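Local coordinates for succinate dehydrogenase (Membrane anchor subunit) (Mycolicibacterium smegmatis, PDB 7D6V), which anchors the mycobacterial succinate dehydrogenase Sdh1 in the membrane and holds a Rieske-type [2Fe-2S] cluster that probably relays electrons to quinone, at residues 201-207 with 236-240. Residue numbers count along the deposited sequence, not the author numbering.
Sequences VYTLSCH and LNTRH. With FES (Fe2/s2 (inorganic) cluster), chain J.
Two helix-to-helix corners meet at the membrane-embedded Rieske-type [2Fe-2S] cluster. In 201-207 a helix ends at Leu-204, Ser-205 leaves helical phi/psi, and extended Cys-206 (-63/145) N-caps the next helix; in 236-240 a type I turn, Asn-237 to His-240, leads into another helix with Arg-239 as N-cap. The corners come closest at Ser-205 and Asn-237, CA to CA 4.4 Å. Ser-205 is the hub: its carbonyl O accepts Asn-237 ND2 (2.6 Å, 166°), while its p-rotamer OG donates to Tyr-202 O (3.1 Å) and accepts a very short bond from His-240 ND1 (2.4 Å). With ND1 thus satisfied, the t rotamer of His-240 brings NE2 to FES FE1 at 2.6 Å; Cys-206 SG binds FES FE2 at 2.5 Å. Cys-114 completes the protein ligands of FE1 and His-155 those of FE2, so each iron has one Cys and one His, whereas a classical Rieske centre puts both His on one iron. The Tyr-202 and His-240 rings lie nearly parallel (7°) but slid apart, centroids 5.0 Å. Beyond the corners, His-207 NE2 makes a weak hydrogen bond to Asp-221 of the iron-sulfur subunit, Thr-203 and Cys-206 pack on helix 155-175, and Tyr-202 touches helices 104-112 and 240-264.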
# COMPACT_ATOMS: atom_id res chain seq x y z
N VAL C 201 24.41 24.92 12.96
CA VAL C 201 23.30 24.27 12.26
C VAL C 201 23.62 22.79 12.03
O VAL C 201 22.78 21.91 12.27
CB VAL C 201 22.99 24.99 10.94
CG1 VAL C 201 21.95 24.22 10.15
CG2 VAL C 201 22.52 26.40 11.22
N TYR C 202 24.84 22.51 11.57
CA TYR C 202 25.23 21.12 11.33
C TYR C 202 25.25 20.31 12.62
O TYR C 202 24.81 19.16 12.65
CB TYR C 202 26.60 21.08 10.66
CG TYR C 202 27.19 19.69 10.59
CD1 TYR C 202 26.60 18.70 9.83
CD2 TYR C 202 28.34 19.37 11.30
CE1 TYR C 202 27.13 17.43 9.77
CE2 TYR C 202 28.88 18.11 11.25
CZ TYR C 202 28.27 17.14 10.48
OH TYR C 202 28.82 15.88 10.43
N THR C 203 25.76 20.90 13.71
CA THR C 203 25.80 20.20 14.98
C THR C 203 24.40 19.93 15.52
O THR C 203 24.15 18.87 16.11
CB THR C 203 26.63 21.00 15.99
OG1 THR C 203 27.88 21.35 15.39
CG2 THR C 203 26.89 20.18 17.24
N LEU C 204 23.48 20.87 15.34
CA LEU C 204 22.13 20.71 15.86
C LEU C 204 21.23 19.88 14.96
O LEU C 204 20.14 19.49 15.39
CB LEU C 204 21.49 22.07 16.11
CG LEU C 204 22.13 22.92 17.21
CD1 LEU C 204 21.31 24.17 17.46
CD2 LEU C 204 22.30 22.11 18.48
N SER C 205 21.64 19.61 13.72
CA SER C 205 20.90 18.69 12.86
C SER C 205 21.36 17.25 13.02
O SER C 205 20.93 16.39 12.24
CB SER C 205 21.00 19.13 11.40
OG SER C 205 22.31 18.94 10.90
N CYS C 206 22.22 16.98 13.99
CA CYS C 206 22.74 15.64 14.21
C CYS C 206 21.66 14.63 14.60
O CYS C 206 20.70 14.97 15.30
CB CYS C 206 23.84 15.66 15.28
SG CYS C 206 24.11 14.07 16.10
N HIS C 207 21.82 13.39 14.14
CA HIS C 207 20.86 12.33 14.45
C HIS C 207 20.86 11.98 15.93
O HIS C 207 19.82 11.59 16.47
CB HIS C 207 21.18 11.08 13.62
CG HIS C 207 20.59 11.10 12.25
ND1 HIS C 207 21.33 11.36 11.12
CD2 HIS C 207 19.32 10.88 11.82
CE1 HIS C 207 20.55 11.31 10.06
NE2 HIS C 207 19.33 11.02 10.45
N LEU C 236 15.50 20.39 10.73
CA LEU C 236 16.91 20.60 10.39
C LEU C 236 17.56 19.31 9.89
O LEU C 236 18.37 19.34 8.97
CB LEU C 236 17.67 21.14 11.60
CG LEU C 236 17.53 22.63 11.88
CD1 LEU C 236 18.54 23.05 12.93
CD2 LEU C 236 17.72 23.43 10.61
N ASN C 237 17.22 18.18 10.51
CA ASN C 237 17.85 16.90 10.21
C ASN C 237 17.49 16.38 8.83
O ASN C 237 18.25 15.59 8.26
CB ASN C 237 17.45 15.89 11.29
CG ASN C 237 18.11 14.54 11.10
OD1 ASN C 237 17.47 13.60 10.64
ND2 ASN C 237 19.37 14.44 11.47
N THR C 238 16.35 16.81 8.27
CA THR C 238 16.03 16.42 6.90
C THR C 238 17.07 16.91 5.90
O THR C 238 17.17 16.34 4.81
CB THR C 238 14.65 16.95 6.51
OG1 THR C 238 14.57 18.35 6.79
CG2 THR C 238 13.57 16.22 7.28
N ARG C 239 17.84 17.94 6.23
CA ARG C 239 18.86 18.50 5.36
C ARG C 239 20.27 18.25 5.89
O ARG C 239 21.18 19.05 5.64
CB ARG C 239 18.64 20.01 5.17
CG ARG C 239 17.36 20.41 4.46
CD ARG C 239 17.34 19.96 3.01
NE ARG C 239 16.84 18.60 2.84
CZ ARG C 239 16.96 17.90 1.72
NH1 ARG C 239 17.57 18.43 0.67
NH2 ARG C 239 16.48 16.66 1.65
N HIS C 240 20.47 17.15 6.61
CA HIS C 240 21.75 16.91 7.27
C HIS C 240 22.86 16.60 6.28
O HIS C 240 24.02 16.96 6.51
CB HIS C 240 21.60 15.79 8.29
CG HIS C 240 22.70 15.74 9.31
ND1 HIS C 240 23.04 16.83 10.08
CD2 HIS C 240 23.54 14.75 9.67
CE1 HIS C 240 24.04 16.51 10.88
NE2 HIS C 240 24.36 15.24 10.65
FE1 FES J . 25.82 13.35 11.56
FE2 FES J . 25.61 13.51 14.23
S1 FES J . 24.65 12.06 12.89
S2 FES J . 26.72 14.85 12.89